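PDB 4QEO: histone-lysine N-methyltransferase, H3 lysine-9 specific SUVH4, which transfers methyl groups from S-adenosyl-L-methionine to a lysine of the histone H3 tail and binds methylated DNA, coupling this repressive histone mark to the maintenance of non-CG DNA methylation. Local coordinates for residues 143-148 and 201-206; 192-197 and 206-211; 278-283 and 387-392. All coordinates share one frame; numbering follows the deposited sequence.

Contact 1 of 3, residues 143-148 and 201-206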
loop_
_atom_site.group_PDB
_atom_site.type_symbol
_atom_site.label_atom_id
_atom_site.label_comp_id
_atom_site.label_asym_id
_atom_site.label_seq_id
_atom_site.Cartn_x
_atom_site.Cartn_y
_atom_site.Cartn_z
ATOM N N ILE A 143 -17.152 -18.944 27.618
ATOM C CA ILE A 143 -17.090 -20.228 28.315
ATOM C C ILE A 143 -16.876 -20.077 29.814
ATOM O O ILE A 143 -16.827 -21.067 30.531
ATOM C CB ILE A 143 -15.955 -21.099 27.755
ATOM C CG1 ILE A 143 -14.656 -20.302 27.751
ATOM C CG2 ILE A 143 -16.280 -21.546 26.343
ATOM C CD1 ILE A 143 -13.485 -21.106 27.200
ATOM N N LYS A 144 -16.714 -18.844 30.284
ATOM C CA LYS A 144 -16.823 -18.561 31.711
ATOM C C LYS A 144 -17.120 -17.095 31.920
ATOM O O LYS A 144 -17.182 -16.334 30.953
ATOM C CB LYS A 144 -15.553 -18.952 32.484
ATOM C CG LYS A 144 -14.300 -18.282 32.016
ATOM C CD LYS A 144 -13.165 -18.670 32.933
ATOM C CE LYS A 144 -11.868 -18.745 32.186
ATOM N NZ LYS A 144 -10.912 -19.635 32.894
ATOM N N ASP A 145 -17.300 -16.708 33.184
ATOM C CA ASP A 145 -17.616 -15.333 33.548
ATOM C C ASP A 145 -16.481 -14.380 33.257
ATOM O O ASP A 145 -15.307 -14.752 33.352
ATOM C CB ASP A 145 -17.906 -15.220 35.050
ATOM C CG ASP A 145 -19.234 -15.830 35.465
ATOM O OD1 ASP A 145 -20.000 -16.295 34.598
ATOM O OD2 ASP A 145 -19.511 -15.815 36.693
ATOM N N GLN A 146 -16.833 -13.130 32.947
ATOM C CA GLN A 146 -15.858 -12.056 32.871
ATOM C C GLN A 146 -15.639 -11.366 34.225
ATOM O O GLN A 146 -16.461 -11.459 35.116
ATOM C CB GLN A 146 -16.275 -11.018 31.807
ATOM C CG GLN A 146 -16.218 -11.598 30.377
ATOM C CD GLN A 146 -16.387 -10.545 29.295
ATOM O OE1 GLN A 146 -16.909 -9.453 29.532
ATOM N NE2 GLN A 146 -15.915 -10.861 28.103
ATOM N N LEU A 147 -14.531 -10.647 34.347
ATOM C CA LEU A 147 -14.221 -9.893 35.548
ATOM C C LEU A 147 -13.879 -8.454 35.198
ATOM O O LEU A 147 -13.344 -8.164 34.126
ATOM C CB LEU A 147 -13.010 -10.512 36.231
ATOM C CG LEU A 147 -13.247 -11.893 36.830
ATOM C CD1 LEU A 147 -11.914 -12.583 37.034
ATOM C CD2 LEU A 147 -13.969 -11.712 38.131
ATOM N N LEU A 148 -14.145 -7.560 36.137
ATOM C CA LEU A 148 -13.871 -6.142 35.943
ATOM C C LEU A 148 -12.391 -5.871 36.229
ATOM O O LEU A 148 -12.029 -5.304 37.259
ATOM C CB LEU A 148 -14.770 -5.325 36.863
ATOM C CG LEU A 148 -14.830 -3.808 36.656
ATOM C CD1 LEU A 148 -15.096 -3.449 35.164
ATOM C CD2 LEU A 148 -15.892 -3.205 37.613
ATOM N N GLY A 201 -24.926 -17.277 28.683
ATOM C CA GLY A 201 -25.276 -17.490 30.079
ATOM C C GLY A 201 -24.191 -17.188 31.096
ATOM O O GLY A 201 -24.387 -17.393 32.285
ATOM N N PHE A 202 -23.030 -16.729 30.642
ATOM C CA PHE A 202 -21.976 -16.307 31.559
ATOM C C PHE A 202 -21.991 -14.778 31.677
ATOM O O PHE A 202 -22.447 -14.086 30.774
ATOM C CB PHE A 202 -20.605 -16.763 31.042
ATOM C CG PHE A 202 -20.474 -18.258 30.922
ATOM C CD1 PHE A 202 -20.168 -19.034 32.037
ATOM C CD2 PHE A 202 -20.676 -18.888 29.700
ATOM C CE1 PHE A 202 -20.041 -20.433 31.931
ATOM C CE2 PHE A 202 -20.566 -20.289 29.582
ATOM C CZ PHE A 202 -20.247 -21.055 30.702
ATOM N N THR A 203 -21.477 -14.258 32.783
ATOM C CA THR A 203 -21.379 -12.817 32.961
ATOM C C THR A 203 -20.462 -12.226 31.903
ATOM O O THR A 203 -19.358 -12.718 31.696
ATOM C CB THR A 203 -20.799 -12.463 34.339
ATOM O OG1 THR A 203 -21.653 -12.995 35.356
ATOM C CG2 THR A 203 -20.693 -10.934 34.506
ATOM N N VAL A 204 -20.953 -11.198 31.217
ATOM C CA VAL A 204 -20.126 -10.330 30.398
ATOM C C VAL A 204 -20.280 -8.879 30.827
ATOM O O VAL A 204 -21.326 -8.466 31.356
ATOM C CB VAL A 204 -20.466 -10.417 28.908
ATOM C CG1 VAL A 204 -20.114 -11.797 28.378
ATOM C CG2 VAL A 204 -21.930 -10.026 28.653
ATOM N N TYR A 205 -19.208 -8.123 30.635
ATOM C CA TYR A 205 -19.255 -6.681 30.789
ATOM C C TYR A 205 -19.565 -6.122 29.422
ATOM O O TYR A 205 -19.121 -6.656 28.426
ATOM C CB TYR A 205 -17.940 -6.148 31.364
ATOM C CG TYR A 205 -17.893 -6.455 32.837
ATOM C CD1 TYR A 205 -17.394 -7.679 33.303
ATOM C CD2 TYR A 205 -18.440 -5.575 33.754
ATOM C CE1 TYR A 205 -17.404 -7.989 34.665
ATOM C CE2 TYR A 205 -18.457 -5.867 35.105
ATOM C CZ TYR A 205 -17.939 -7.071 35.553
ATOM O OH TYR A 205 -17.962 -7.351 36.889
ATOM N N LYS A 206 -20.370 -5.072 29.377
ATOM C CA LYS A 206 -20.775 -4.470 28.119
ATOM C C LYS A 206 -20.488 -2.991 28.218
ATOM O O LYS A 206 -20.763 -2.390 29.256
ATOM C CB LYS A 206 -22.290 -4.677 27.867
ATOM C CG LYS A 206 -22.667 -6.130 27.560
ATOM C CD LYS A 206 -24.088 -6.200 27.008
ATOM C CE LYS A 206 -24.215 -7.355 26.046
ATOM N NZ LYS A 206 -25.622 -7.607 25.631
HETATM O O HOH W 1 -18.615 -14.424 29.750
HETATM O O HOH W 2 -19.860 -13.241 37.628
#
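Three direct hydrogen bonds tie the loop 143-148 to the start of the strand at 203-206, and two of them use side chains of the loop. The amide of T203 donates to D145 OD1 (N to OD1 3.1 Å), reaching the carboxylate from above its plane. Backbone meets backbone where Q146 N gives its hydrogen to T203 O at 2.8 Å. One residue on, the extended side chain of Q146 runs across the strand and its OE1 takes the N-H of Y205 at 2.9 Å, a nearly straight bond (167°); its NE2 is held by the carbonyls of G130 and G132, so both ends of this buried amide are satisfied and its rotation is fixed. Water adds two links: one molecule donates to both K144 O and T203 O, another joins D145 OD2 to T203 OG1.

Ring packing flanks these bonds. The F202 ring lies flat against the backbone of I143 and K144, the I143 carbonyl carbon standing 3.6 Å above the ring centre, while D145 OD1 sits at the ring edge. At the far end, Y205 turns one face to L148 CD1, and L148 CB rests 3.8 Å from Y205 CZ, the two side chains crossing at about a right angle.

Both segments belong to the SRA domain, which binds methylated DNA, and the nearest atom of the contact is about 5 Å from the bound nucleic acid. The loop leads from strand 125-129 into helix 151-161, where N152 ND2 hydrogen-bonds to L147 O, and strand 203-211 runs between 125-129 and 180-197 in the sheet.

Contact 2 of 3, residues 192-197 and 206-211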
loop_
_atom_site.group_PDB
_atom_site.type_symbol
_atom_site.label_atom_id
_atom_site.label_comp_id
_atom_site.label_asym_id
_atom_site.label_seq_id
_atom_site.Cartn_x
_atom_site.Cartn_y
_atom_site.Cartn_z
ATOM N N LYS A 192 -21.489 4.299 28.833
ATOM C CA LYS A 192 -21.744 3.617 30.102
ATOM C C LYS A 192 -21.367 2.174 29.998
ATOM O O LYS A 192 -21.027 1.721 28.924
ATOM C CB LYS A 192 -23.214 3.725 30.520
ATOM C CG LYS A 192 -24.163 3.117 29.549
ATOM C CD LYS A 192 -25.553 3.101 30.121
ATOM C CE LYS A 192 -26.539 2.820 29.021
ATOM N NZ LYS A 192 -26.393 3.779 27.900
ATOM N N PHE A 193 -21.409 1.454 31.110
ATOM C CA PHE A 193 -21.034 0.048 31.069
ATOM C C PHE A 193 -21.744 -0.699 32.161
ATOM O O PHE A 193 -22.164 -0.110 33.170
ATOM C CB PHE A 193 -19.513 -0.118 31.239
ATOM C CG PHE A 193 -19.028 0.265 32.611
ATOM C CD1 PHE A 193 -18.769 1.598 32.915
ATOM C CD2 PHE A 193 -18.862 -0.698 33.601
ATOM C CE1 PHE A 193 -18.352 1.966 34.181
ATOM C CE2 PHE A 193 -18.452 -0.330 34.888
ATOM C CZ PHE A 193 -18.210 0.995 35.177
ATOM N N TRP A 194 -21.895 -2.002 31.982
ATOM C CA TRP A 194 -22.611 -2.753 33.018
ATOM C C TRP A 194 -22.288 -4.222 32.882
ATOM O O TRP A 194 -21.675 -4.611 31.912
ATOM C CB TRP A 194 -24.129 -2.514 32.905
ATOM C CG TRP A 194 -24.702 -3.037 31.637
ATOM C CD1 TRP A 194 -25.274 -4.269 31.432
ATOM C CD2 TRP A 194 -24.730 -2.361 30.369
ATOM N NE1 TRP A 194 -25.665 -4.386 30.116
ATOM C CE2 TRP A 194 -25.350 -3.228 29.447
ATOM C CE3 TRP A 194 -24.309 -1.094 29.929
ATOM C CZ2 TRP A 194 -25.543 -2.879 28.107
ATOM C CZ3 TRP A 194 -24.509 -0.749 28.593
ATOM C CH2 TRP A 194 -25.113 -1.640 27.702
ATOM N N ALA A 195 -22.688 -5.040 33.857
ATOM C CA ALA A 195 -22.492 -6.478 33.766
ATOM C C ALA A 195 -23.846 -7.110 33.550
ATOM O O ALA A 195 -24.820 -6.653 34.118
ATOM C CB ALA A 195 -21.894 -7.006 35.065
ATOM N N GLN A 196 -23.916 -8.161 32.750
ATOM C CA GLN A 196 -25.163 -8.908 32.597
ATOM C C GLN A 196 -24.818 -10.309 32.126
ATOM O O GLN A 196 -23.682 -10.563 31.781
ATOM C CB GLN A 196 -26.082 -8.228 31.576
ATOM C CG GLN A 196 -25.571 -8.266 30.139
ATOM C CD GLN A 196 -26.646 -7.880 29.131
ATOM O OE1 GLN A 196 -26.929 -6.698 28.918
ATOM N NE2 GLN A 196 -27.260 -8.882 28.512
ATOM N N LYS A 197 -25.790 -11.215 32.112
ATOM C CA LYS A 197 -25.598 -12.502 31.466
ATOM C C LYS A 197 -25.595 -12.297 29.959
ATOM O O LYS A 197 -26.487 -11.653 29.420
ATOM C CB LYS A 197 -26.716 -13.477 31.867
ATOM C CG LYS A 197 -26.635 -13.915 33.315
ATOM C CD LYS A 197 -25.218 -14.375 33.656
ATOM C CE LYS A 197 -25.072 -14.809 35.116
ATOM N NZ LYS A 197 -23.848 -15.636 35.335
ATOM N N LYS A 206 -20.370 -5.072 29.377
ATOM C CA LYS A 206 -20.775 -4.470 28.119
ATOM C C LYS A 206 -20.488 -2.991 28.218
ATOM O O LYS A 206 -20.763 -2.390 29.256
ATOM C CB LYS A 206 -22.290 -4.677 27.867
ATOM C CG LYS A 206 -22.667 -6.130 27.560
ATOM C CD LYS A 206 -24.088 -6.200 27.008
ATOM C CE LYS A 206 -24.215 -7.355 26.046
ATOM N NZ LYS A 206 -25.622 -7.607 25.631
ATOM N N TYR A 207 -19.948 -2.432 27.135
ATOM C CA TYR A 207 -19.482 -1.060 27.078
ATOM C C TYR A 207 -20.235 -0.376 25.957
ATOM O O TYR A 207 -20.116 -0.742 24.808
ATOM C CB TYR A 207 -17.944 -0.993 26.880
ATOM C CG TYR A 207 -17.258 -1.583 28.097
ATOM C CD1 TYR A 207 -17.027 -2.944 28.184
ATOM C CD2 TYR A 207 -16.923 -0.784 29.182
ATOM C CE1 TYR A 207 -16.449 -3.513 29.316
ATOM C CE2 TYR A 207 -16.345 -1.347 30.332
ATOM C CZ TYR A 207 -16.121 -2.715 30.377
ATOM O OH TYR A 207 -15.559 -3.277 31.501
ATOM N N ARG A 208 -21.059 0.599 26.315
ATOM C CA ARG A 208 -21.768 1.360 25.307
ATOM C C ARG A 208 -20.929 2.579 24.938
ATOM O O ARG A 208 -20.635 3.457 25.804
ATOM C CB ARG A 208 -23.140 1.767 25.832
ATOM C CG ARG A 208 -23.873 2.801 24.987
ATOM C CD ARG A 208 -24.383 2.212 23.674
ATOM N NE ARG A 208 -24.912 0.846 23.792
ATOM C CZ ARG A 208 -26.144 0.555 24.213
ATOM N NH1 ARG A 208 -26.560 -0.704 24.292
ATOM N NH2 ARG A 208 -26.959 1.525 24.575
ATOM N N LEU A 209 -20.574 2.597 23.648
ATOM C CA LEU A 209 -19.702 3.594 23.035
ATOM C C LEU A 209 -20.493 4.443 22.057
ATOM O O LEU A 209 -21.360 3.925 21.334
ATOM C CB LEU A 209 -18.577 2.907 22.262
ATOM C CG LEU A 209 -17.964 1.653 22.911
ATOM C CD1 LEU A 209 -16.924 1.061 21.986
ATOM C CD2 LEU A 209 -17.344 2.030 24.209
ATOM N N LYS A 210 -20.173 5.738 22.033
ATOM C CA LYS A 210 -20.818 6.705 21.140
ATOM C C LYS A 210 -19.721 7.472 20.448
ATOM O O LYS A 210 -18.832 7.999 21.117
ATOM C CB LYS A 210 -21.645 7.715 21.966
ATOM C CG LYS A 210 -22.642 7.105 22.935
ATOM C CD LYS A 210 -23.704 6.291 22.209
ATOM C CE LYS A 210 -25.111 6.641 22.692
ATOM N NZ LYS A 210 -26.159 5.812 22.025
ATOM N N ARG A 211 -19.786 7.546 19.124
ATOM C CA ARG A 211 -18.754 8.207 18.337
ATOM C C ARG A 211 -18.761 9.702 18.648
ATOM O O ARG A 211 -19.815 10.312 18.762
ATOM C CB ARG A 211 -19.002 7.976 16.843
ATOM C CG ARG A 211 -17.823 8.337 15.949
ATOM C CD ARG A 211 -18.034 7.774 14.569
ATOM N NE ARG A 211 -16.860 7.883 13.706
ATOM C CZ ARG A 211 -16.661 8.880 12.849
ATOM N NH1 ARG A 211 -17.535 9.886 12.778
ATOM N NH2 ARG A 211 -15.579 8.889 12.080
HETATM O O HOH W 3 -27.808 -5.599 26.401
#
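Packing is closest around the backbone and the roots of the side chains. R208 N to K192 O (2.8 Å) and K206 N to W194 O (2.9 Å) run nearly along the C=O axes of their acceptors, and the return bond from W194 N to K206 O is of similar length; K192 N to R208 O is longer at 3.3 Å. Between these hydrogen-bonded pairs lies the non-hydrogen-bonded pair F193-Y207, where F193 CB presses on Y207 CD2 at 3.4 Å. Their rings are near parallel (17°) yet slid so far apart that they barely overlap; on this face helix 151-161 packs over them, with K156 and C159 against F193 and L155 against Y207.

The two segments are the arms of the antiparallel beta hairpin 180-197/203-211, part of the curved sheet of the SRA domain. On its other face W194, with CG in the crowded position between N and the carbonyl carbon, lays its indole across the strand, and K206 CB packs tightly over the six-membered ring, 3.9 Å from the centroid. The indole NE1 donates to Q196 OE1 in an almost straight bond at 2.9 Å. An alanine in place of W194 would remove both the CH-pi contact and this bond, and would probably leave K206 and Q196 less well ordered.

The polar ends are looser and face solvent. A water bridges Q196 OE1 to K206 NZ. R208 turns a guanidinium face toward W194 CH2 while NH1 bonds T127 OG1; exposed K192 brings NZ to 4.1 Å from R208 NH2, two like charges that would probably repel one another.

Contact 3 of 3, residues 278-283 and 387-392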
loop_
_atom_site.group_PDB
_atom_site.type_symbol
_atom_site.label_atom_id
_atom_site.label_comp_id
_atom_site.label_asym_id
_atom_site.label_seq_id
_atom_site.Cartn_x
_atom_site.Cartn_y
_atom_site.Cartn_z
ATOM N N ILE A 278 8.509 -0.804 -28.624
ATOM C CA ILE A 278 8.928 -0.695 -30.016
ATOM C C ILE A 278 10.292 -0.011 -30.018
ATOM O O ILE A 278 10.479 1.005 -29.361
ATOM C CB ILE A 278 7.947 0.144 -30.848
ATOM C CG1 ILE A 278 6.578 -0.540 -30.916
ATOM C CG2 ILE A 278 8.510 0.379 -32.247
ATOM C CD1 ILE A 278 5.514 0.321 -31.579
ATOM N N ILE A 279 11.255 -0.572 -30.731
ATOM C CA ILE A 279 12.588 0.015 -30.714
ATOM C C ILE A 279 12.908 0.726 -32.028
ATOM O O ILE A 279 12.852 0.117 -33.091
ATOM C CB ILE A 279 13.645 -1.046 -30.372
ATOM C CG1 ILE A 279 13.375 -1.588 -28.963
ATOM C CG2 ILE A 279 15.039 -0.463 -30.479
ATOM C CD1 ILE A 279 14.427 -2.524 -28.456
ATOM N N GLU A 280 13.224 2.018 -31.949
ATOM C CA GLU A 280 13.522 2.800 -33.148
ATOM C C GLU A 280 14.778 2.309 -33.856
ATOM O O GLU A 280 15.662 1.741 -33.217
ATOM C CB GLU A 280 13.650 4.298 -32.814
ATOM C CG GLU A 280 12.322 5.014 -32.745
ATOM C CD GLU A 280 11.459 4.779 -33.979
ATOM O OE1 GLU A 280 11.808 5.306 -35.057
ATOM O OE2 GLU A 280 10.435 4.067 -33.870
ATOM N N PRO A 281 14.841 2.507 -35.188
ATOM C CA PRO A 281 15.969 2.138 -36.053
ATOM C C PRO A 281 17.351 2.527 -35.513
ATOM O O PRO A 281 18.277 1.726 -35.589
ATOM C CB PRO A 281 15.687 2.923 -37.339
ATOM C CG PRO A 281 14.200 3.194 -37.337
ATOM C CD PRO A 281 13.646 2.850 -35.982
ATOM N N ASN A 282 17.477 3.737 -34.984
ATOM C CA ASN A 282 18.774 4.272 -34.575
ATOM C C ASN A 282 19.131 3.907 -33.139
ATOM O O ASN A 282 20.203 4.248 -32.640
ATOM C CB ASN A 282 18.800 5.793 -34.768
ATOM C CG ASN A 282 17.454 6.438 -34.488
ATOM O OD1 ASN A 282 16.496 5.763 -34.102
ATOM N ND2 ASN A 282 17.374 7.751 -34.680
ATOM N N VAL A 283 18.212 3.228 -32.468
ATOM C CA VAL A 283 18.493 2.686 -31.152
ATOM C C VAL A 283 19.073 1.292 -31.323
ATOM O O VAL A 283 18.577 0.497 -32.117
ATOM C CB VAL A 283 17.235 2.661 -30.263
ATOM C CG1 VAL A 283 17.502 1.891 -28.986
ATOM C CG2 VAL A 283 16.808 4.084 -29.948
ATOM N N VAL A 387 7.629 3.825 -27.361
ATOM C CA VAL A 387 8.668 3.676 -28.378
ATOM C C VAL A 387 10.018 4.100 -27.818
ATOM O O VAL A 387 10.203 5.261 -27.469
ATOM C CB VAL A 387 8.391 4.537 -29.626
ATOM C CG1 VAL A 387 9.514 4.354 -30.657
ATOM C CG2 VAL A 387 7.060 4.175 -30.237
ATOM N N VAL A 388 10.961 3.167 -27.736
ATOM C CA VAL A 388 12.296 3.495 -27.243
ATOM C C VAL A 388 13.071 4.301 -28.282
ATOM O O VAL A 388 13.373 3.798 -29.365
ATOM C CB VAL A 388 13.106 2.245 -26.903
ATOM C CG1 VAL A 388 14.491 2.643 -26.418
ATOM C CG2 VAL A 388 12.385 1.412 -25.848
ATOM N N ARG A 389 13.381 5.549 -27.946
ATOM C CA ARG A 389 14.085 6.457 -28.847
ATOM C C ARG A 389 15.385 6.938 -28.208
ATOM O O ARG A 389 15.569 6.859 -26.986
ATOM C CB ARG A 389 13.216 7.676 -29.192
ATOM C CG ARG A 389 11.797 7.362 -29.665
ATOM C CD ARG A 389 11.136 8.578 -30.327
ATOM N NE ARG A 389 9.761 8.302 -30.747
ATOM C CZ ARG A 389 9.417 7.796 -31.931
ATOM N NH1 ARG A 389 10.345 7.513 -32.834
ATOM N NH2 ARG A 389 8.139 7.577 -32.215
ATOM N N ARG A 390 16.291 7.426 -29.045
ATOM C CA ARG A 390 17.461 8.144 -28.558
ATOM C C ARG A 390 16.991 9.498 -28.050
ATOM O O ARG A 390 16.162 10.152 -28.687
ATOM C CB ARG A 390 18.484 8.322 -29.679
ATOM C CG ARG A 390 19.815 7.634 -29.437
ATOM C CD ARG A 390 20.476 7.274 -30.762
ATOM N NE ARG A 390 20.102 8.191 -31.836
ATOM C CZ ARG A 390 20.875 9.173 -32.290
ATOM N NH1 ARG A 390 22.081 9.368 -31.768
ATOM N NH2 ARG A 390 20.447 9.957 -33.271
ATOM N N THR A 391 17.504 9.908 -26.895
ATOM C CA THR A 391 17.111 11.176 -26.292
ATOM C C THR A 391 17.431 12.369 -27.191
ATOM O O THR A 391 16.642 13.307 -27.275
ATOM C CB THR A 391 17.766 11.378 -24.916
ATOM O OG1 THR A 391 19.164 11.071 -25.003
ATOM C CG2 THR A 391 17.108 10.467 -23.886
ATOM N N ALA A 392 18.574 12.313 -27.870
ATOM C CA ALA A 392 18.992 13.379 -28.774
ATOM C C ALA A 392 17.965 13.621 -29.878
ATOM O O ALA A 392 17.735 14.762 -30.282
ATOM C CB ALA A 392 20.346 13.053 -29.374
HETATM O O HOH W 4 15.676 7.430 -31.904
#
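Backbone bonding sets the register. V388 N donates to I278 O at 2.7 Å, almost along the C=O axis, and E280 N returns a bond to V388 O at 3.1 Å. V388 thus uses both its N-H and its carbonyl toward the same neighbour, as a parallel pairing requires, with I278 beside V387 and I279 beside V388. Past I279 the chain folds into a type I beta turn, E280 to V283, closed by the bond from V283 N to E280 O.

This short strand 278-279, from the pre-SET region, forms one edge of a four-stranded mixed sheet in which 387-390 of the SET domain is the next strand and 445-448 follows on its far side. The pairing therefore stitches pre-SET to SET, two parts that the methyltransferase activity requires.

Apolar contacts lie on both faces. I278 CB approaches V387 CG2, whereas V283, brought back by the turn, meets V388 at about a right angle, with CG1 of V283 4.0 Å from CG1 of V388; V283 CG2 rests on the backbone of 388-390, and F445 also touches V283.

E280 and R389 meet beside V387. The E280 chain, bent at its second torsion (chi2 -51°), lies alongside R389, the two pointing the same way, and OE1 forms a salt bridge to NH1 of R389 at 3.5 Å. V387 CG1 sits 3.7 Å above the centre of the R389 guanidinium, so a methyl backs this pair, and the stronger partner of R389 is D448, which takes its NE. Farther along, neutral N282 crosses R390 obliquely, with ND2 at the guanidinium edge; R390 NH2 is salt-bridged to D393. A water donates to N282 OD1 and accepts from R390 N, each at 2.9 Å.

Contacts 1 and 2 both use strand 203-211 of the SRA domain; K206 falls in both ranges but packs only in contact 2. Their centres lie 12 Å apart, and V204 N probably bonds to Q196 O where they meet. Contact 3, between pre-SET and SET, is on the opposite side of the chain's centre, its own centre 73 Å from that of contact 1 and 69 Å from that of contact 2. The first two are surface contacts; the third is partly buried. A loop docks on a strand in contact 1, so the side chains of buried Q146 and exposed D145 supply two of the three direct bonds. Contact 2 is regular antiparallel pairing with aromatic and cationic side chains, whereas contact 3 is brief parallel pairing backed by valines and a salt bridge.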